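PDB 1YJ7: escJ from Escherichia coli, which forms the molecular platform on which the type III secretion system of enteropathogenic E. coli is assembled, as a lipoprotein of the YscJ family. Local coordinates for the interface of chains A and B. Numbering follows the deposited sequence. Chains: chain A/B, escJ.

Contact 1: the interface of chains A and B. Residues chain A 101-103; chain B 127, 129, 164-166.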
# COMPACT_ATOMS: atom_id res chain seq x y z
N LYS A 101 6.94 -0.41 -12.83
CA LYS A 101 6.81 -1.58 -11.94
C LYS A 101 6.77 -2.92 -12.65
O LYS A 101 6.87 -3.96 -11.99
CB LYS A 101 5.56 -1.46 -11.06
CG LYS A 101 5.60 -0.30 -10.15
CD LYS A 101 4.40 -0.26 -9.22
CE LYS A 101 4.45 0.99 -8.35
NZ LYS A 101 3.30 1.01 -7.36
N ILE A 102 6.59 -2.93 -13.97
CA ILE A 102 6.57 -4.17 -14.73
C ILE A 102 7.98 -4.79 -14.71
O ILE A 102 8.96 -4.12 -15.08
CB ILE A 102 6.09 -3.95 -16.18
CG1 ILE A 102 4.63 -3.50 -16.22
CG2 ILE A 102 6.26 -5.23 -16.99
CD1 ILE A 102 4.16 -2.95 -17.58
N PRO A 103 8.12 -6.04 -14.26
CA PRO A 103 9.44 -6.68 -14.26
C PRO A 103 10.08 -6.68 -15.63
O PRO A 103 9.45 -7.06 -16.62
CB PRO A 103 9.13 -8.10 -13.78
CG PRO A 103 7.94 -7.90 -12.88
CD PRO A 103 7.09 -6.91 -13.66
N LEU B 127 -2.37 -2.27 -12.29
CA LEU B 127 -1.26 -3.19 -12.32
C LEU B 127 -1.04 -3.73 -10.93
O LEU B 127 -0.87 -2.96 -9.98
CB LEU B 127 0.01 -2.48 -12.79
CG LEU B 127 1.28 -3.33 -12.83
CD1 LEU B 127 1.21 -4.48 -13.80
CD2 LEU B 127 2.48 -2.47 -13.14
N ILE B 129 1.39 -6.47 -8.78
CA ILE B 129 2.55 -7.32 -8.73
C ILE B 129 2.31 -8.35 -7.64
O ILE B 129 2.05 -7.99 -6.49
CB ILE B 129 3.80 -6.52 -8.41
CG1 ILE B 129 3.98 -5.35 -9.40
CG2 ILE B 129 5.02 -7.43 -8.41
CD1 ILE B 129 3.94 -5.74 -10.87
N LYS B 164 1.38 -9.26 -12.74
CA LYS B 164 2.72 -9.73 -13.06
C LYS B 164 3.38 -10.26 -11.83
O LYS B 164 3.33 -9.64 -10.77
CB LYS B 164 3.59 -8.59 -13.60
CG LYS B 164 3.13 -8.01 -14.92
CD LYS B 164 3.46 -8.94 -16.07
CE LYS B 164 3.05 -8.34 -17.42
NZ LYS B 164 3.12 -9.41 -18.46
N SER B 165 4.04 -11.40 -11.97
CA SER B 165 4.75 -11.99 -10.85
C SER B 165 6.07 -11.27 -10.73
O SER B 165 6.72 -10.98 -11.74
CB SER B 165 4.97 -13.48 -11.09
OG SER B 165 5.89 -13.98 -10.15
N SER B 166 6.49 -11.00 -9.50
CA SER B 166 7.79 -10.36 -9.30
C SER B 166 8.95 -11.18 -9.89
O SER B 166 10.03 -10.65 -10.13
CB SER B 166 8.03 -10.11 -7.81
OG SER B 166 8.19 -11.32 -7.13
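A:Ile102 and B:Leu127 cross their side chains at about a right angle, and the CD2 branch of the leucine does the touching. B:Leu127 CD2 lies 3.9 Å from A:Ile102 CG1 and also rests against the aliphatic root of A:Lys101, 3.8 Å from its CB. The leucine reaches this spot because its CG stands anti to the backbone N (chi1 178°), which carries the branched end out from the strand toward chain A. Two residues further along the strand, the tip of B:Ile129 is turned to the backbone of chain A, its CD1 3.6 Å from A:Lys101 O. The proline meets the other strand: the A:Pro103 ring crosses the B:Lys164 side chain obliquely, CD 3.9 Å from B:Lys164 CB, and A:Pro103 CG sits 3.5 Å from the carbonyl oxygen of B:Ser165. No hydrogen bond spans this patch, which illustrates how a short loop can dock on a sheet by apolar and carbon-to-oxygen contacts, with the CB atoms of A:Lys101 and B:Lys164 contributing. In the fold, A:Lys101 to A:Pro103 form the turn between helix 80-99 and strand 105-113 of chain A, laid across strands 123-130 and 159-165 of chain B.

Contact 2: the interface of chains A and B. Residues chain A 142, 145-146; chain B 126, 160, 162.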
# COMPACT_ATOMS: atom_id res chain seq x y z
N GLN A 142 -0.88 -5.55 -23.42
CA GLN A 142 -1.18 -5.19 -22.02
C GLN A 142 -0.78 -3.75 -21.75
O GLN A 142 -1.54 -3.00 -21.17
CB GLN A 142 -0.44 -6.11 -21.05
CG GLN A 142 -1.00 -7.52 -21.00
CD GLN A 142 -0.24 -8.44 -20.08
OE1 GLN A 142 -0.85 -9.24 -19.34
NE2 GLN A 142 1.08 -8.39 -20.14
N ASN A 145 -3.19 -1.39 -23.38
CA ASN A 145 -4.47 -1.31 -22.70
C ASN A 145 -4.38 -0.56 -21.39
O ASN A 145 -5.29 0.18 -21.06
CB ASN A 145 -5.08 -2.71 -22.53
CG ASN A 145 -5.80 -3.19 -23.78
OD1 ASN A 145 -6.76 -2.57 -24.22
ND2 ASN A 145 -5.35 -4.29 -24.35
N LEU A 146 -3.27 -0.71 -20.66
CA LEU A 146 -3.05 0.07 -19.45
C LEU A 146 -3.00 1.56 -19.78
O LEU A 146 -3.62 2.38 -19.11
CB LEU A 146 -1.75 -0.36 -18.76
CG LEU A 146 -1.79 -1.73 -18.08
CD1 LEU A 146 -0.39 -2.23 -17.80
CD2 LEU A 146 -2.61 -1.66 -16.79
N VAL B 126 -5.05 -0.83 -13.87
CA VAL B 126 -4.62 -1.46 -12.65
C VAL B 126 -3.52 -2.49 -12.92
O VAL B 126 -3.71 -3.44 -13.68
CB VAL B 126 -5.80 -2.16 -11.94
CG1 VAL B 126 -5.33 -2.70 -10.59
CG2 VAL B 126 -6.95 -1.19 -11.75
N SER B 160 -8.69 -2.20 -17.19
CA SER B 160 -7.61 -3.13 -17.44
C SER B 160 -6.98 -3.54 -16.13
O SER B 160 -6.60 -2.69 -15.33
CB SER B 160 -6.52 -2.48 -18.32
OG SER B 160 -7.02 -2.30 -19.61
N VAL B 162 -3.84 -5.96 -15.00
CA VAL B 162 -2.69 -6.72 -15.42
C VAL B 162 -1.98 -7.20 -14.16
O VAL B 162 -1.69 -6.41 -13.29
CB VAL B 162 -1.74 -5.87 -16.31
CG1 VAL B 162 -0.42 -6.58 -16.59
CG2 VAL B 162 -2.46 -5.48 -17.61
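The flat group that touches across this contact is the carboxamide of A:Gln142, and its partner is a methyl branch of B:Val162. B:Val162 CG1 lies over one face of the carboxamide, 4.0 Å from A:Gln142 CD. With its chain extended at chi2 (178°), A:Gln142 carries the amide away from its helix so that one face is turned to B:Val162. The other valine branch is given to a leucine: B:Val162 CG2 packs 3.8 Å from A:Leu146 CG, and CG2 also approaches A:Gln142 CB. B:Val162 is thus straddled by two residues one helical turn apart, a compact example of a helix gripping a beta-branched side chain through both of its methyl groups. The valine torsion divides the work, with CG1 anti to the backbone N (chi1 172°) and CG2 beside that nitrogen. A:Leu146 spreads its own branches likewise: CD1 stays with the valine, whereas CD2 reaches the backbone of the adjacent strand. Helix 140-150 of chain A therefore lies against both strand 159-165 and strand 123-130 of chain B. Polar linkage is slight, a weak hydrogen bond from B:Ser160 OG to the main-chain oxygen of A:Asn145 at 3.3 Å. The leucine's second branch ends with A:Leu146 CD2 3.7 Å from B:Val126 O.

Contact 3: the interface of chains A and B. Residues chain A 11-12, 15, 32, 38; chain B 4-7.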
# COMPACT_ATOMS: atom_id res chain seq x y z
N GLU A 11 25.05 10.21 -8.50
CA GLU A 11 25.54 8.86 -8.31
C GLU A 11 25.12 7.97 -9.48
O GLU A 11 25.94 7.21 -10.01
CB GLU A 11 25.10 8.32 -6.94
CG GLU A 11 25.84 8.97 -5.79
CD GLU A 11 25.36 8.54 -4.42
OE1 GLU A 11 25.84 9.13 -3.42
OE2 GLU A 11 24.53 7.63 -4.35
N LYS A 12 23.87 8.09 -9.93
CA LYS A 12 23.35 7.25 -11.01
C LYS A 12 24.12 7.46 -12.32
O LYS A 12 24.52 6.49 -12.98
CB LYS A 12 21.87 7.54 -11.27
CG LYS A 12 21.17 6.57 -12.19
CD LYS A 12 19.68 6.94 -12.28
CE LYS A 12 18.86 5.87 -12.96
NZ LYS A 12 17.40 6.23 -12.97
N ASN A 15 27.72 6.30 -12.16
CA ASN A 15 27.73 4.85 -12.31
C ASN A 15 27.57 4.39 -13.74
O ASN A 15 28.24 3.45 -14.17
CB ASN A 15 26.64 4.19 -11.47
CG ASN A 15 26.96 4.19 -10.00
OD1 ASN A 15 28.11 4.35 -9.60
ND2 ASN A 15 25.93 4.01 -9.19
N MET A 32 33.79 10.97 -4.18
CA MET A 32 32.72 11.89 -3.85
C MET A 32 33.32 13.16 -3.27
O MET A 32 34.18 13.07 -2.38
CB MET A 32 31.77 11.25 -2.83
CG MET A 32 30.57 12.12 -2.55
SD MET A 32 29.56 11.48 -1.22
CE MET A 32 28.68 10.28 -2.05
N MET A 38 29.73 13.34 -7.51
CA MET A 38 30.72 12.36 -7.91
C MET A 38 31.66 12.91 -8.96
O MET A 38 31.25 13.65 -9.85
CB MET A 38 30.05 11.09 -8.44
CG MET A 38 28.98 10.50 -7.52
SD MET A 38 29.50 10.27 -5.79
CE MET A 38 30.76 9.06 -5.95
N GLN B 4 31.89 2.45 -4.61
CA GLN B 4 30.57 2.84 -4.15
C GLN B 4 29.52 2.66 -5.26
O GLN B 4 29.79 2.96 -6.42
CB GLN B 4 30.63 4.28 -3.72
CG GLN B 4 29.42 4.80 -3.02
CD GLN B 4 29.62 6.22 -2.61
OE1 GLN B 4 29.17 7.14 -3.31
NE2 GLN B 4 30.34 6.42 -1.49
N LEU B 5 28.36 2.10 -4.90
CA LEU B 5 27.20 2.02 -5.78
C LEU B 5 26.32 3.23 -5.50
O LEU B 5 26.25 4.17 -6.29
CB LEU B 5 26.42 0.73 -5.52
CG LEU B 5 26.56 -0.52 -6.39
CD1 LEU B 5 27.68 -0.51 -7.40
CD2 LEU B 5 26.56 -1.79 -5.55
N TYR B 6 25.66 3.23 -4.34
CA TYR B 6 24.74 4.30 -3.96
C TYR B 6 24.83 4.55 -2.46
O TYR B 6 25.08 3.61 -1.68
CB TYR B 6 23.30 3.95 -4.34
CG TYR B 6 23.11 3.82 -5.83
CD1 TYR B 6 23.09 2.58 -6.44
CD2 TYR B 6 23.00 4.96 -6.63
CE1 TYR B 6 22.95 2.47 -7.83
CE2 TYR B 6 22.87 4.85 -8.00
CZ TYR B 6 22.85 3.62 -8.59
OH TYR B 6 22.72 3.55 -9.96
N THR B 7 24.66 5.82 -2.07
CA THR B 7 24.55 6.25 -0.67
C THR B 7 23.14 6.76 -0.42
O THR B 7 22.34 6.89 -1.35
CB THR B 7 25.53 7.41 -0.33
OG1 THR B 7 25.19 8.59 -1.08
CG2 THR B 7 26.95 7.11 -0.75
O HOH W 1 21.50 8.07 -4.05
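The start of helix 11-23 of chain A meets strand 3-6 of chain B and the residue that follows it, with strands 29-32 and 38-43 of chain A adding two methionines. A:Glu11 and B:Thr7 cross at about a right angle, and the carboxylate grips the threonine with both oxygens. B:Thr7 OG1 donates to the syn lone pair of A:Glu11 OE1 at 2.5 Å, a short bond. The backbone B:Thr7 N donates to A:Glu11 OE2 at 2.9 Å, on the syn side but 28° out of the carboxylate plane. A water also links OE2 to B:Thr7 O. The threonine hydroxyl sits between its backbone N and carbonyl carbon (chi1 65°), which aims it at the acid and points CG2 toward the tip of A:Met32, 3.8 Å from A:Met32 CE. A:Asn15 ND2 donates to B:Leu5 O at 2.9 Å, nearly straight and in the amide plane, although it comes from above the carbonyl plane. The same nitrogen lies 3.1 Å above one face of the B:Tyr6 ring, near its rim, with amide and ring almost perpendicular (83°). B:Gln4 OE1 faces the methionine methyls, 3.4 Å from A:Met32 CE. Here a helix start holds backbone and side-chain groups of residues near the N-terminus of the other chain, within the N-terminal part of the fold, where strand 2-7 and the short strand at 9 precede helix 11-23.

Contact 1 and contact 2 are neighbours, their C-alpha centres about 12 Å apart, and they share strands 123-130 and 159-165 of chain B, approached by a loop and by helix 140-150 of chain A. Contact 3 lies apart, about 27 Å from contact 1 and 35 Å from contact 2, and uses N-terminal elements of both chains. It has several hydrogen bonds and a water link, whereas the other two are largely apolar. Different elements face each other in every case, which is consistent with, though it does not prove, a head-to-tail arrangement that could continue through further copies, as would suit a multi-subunit platform.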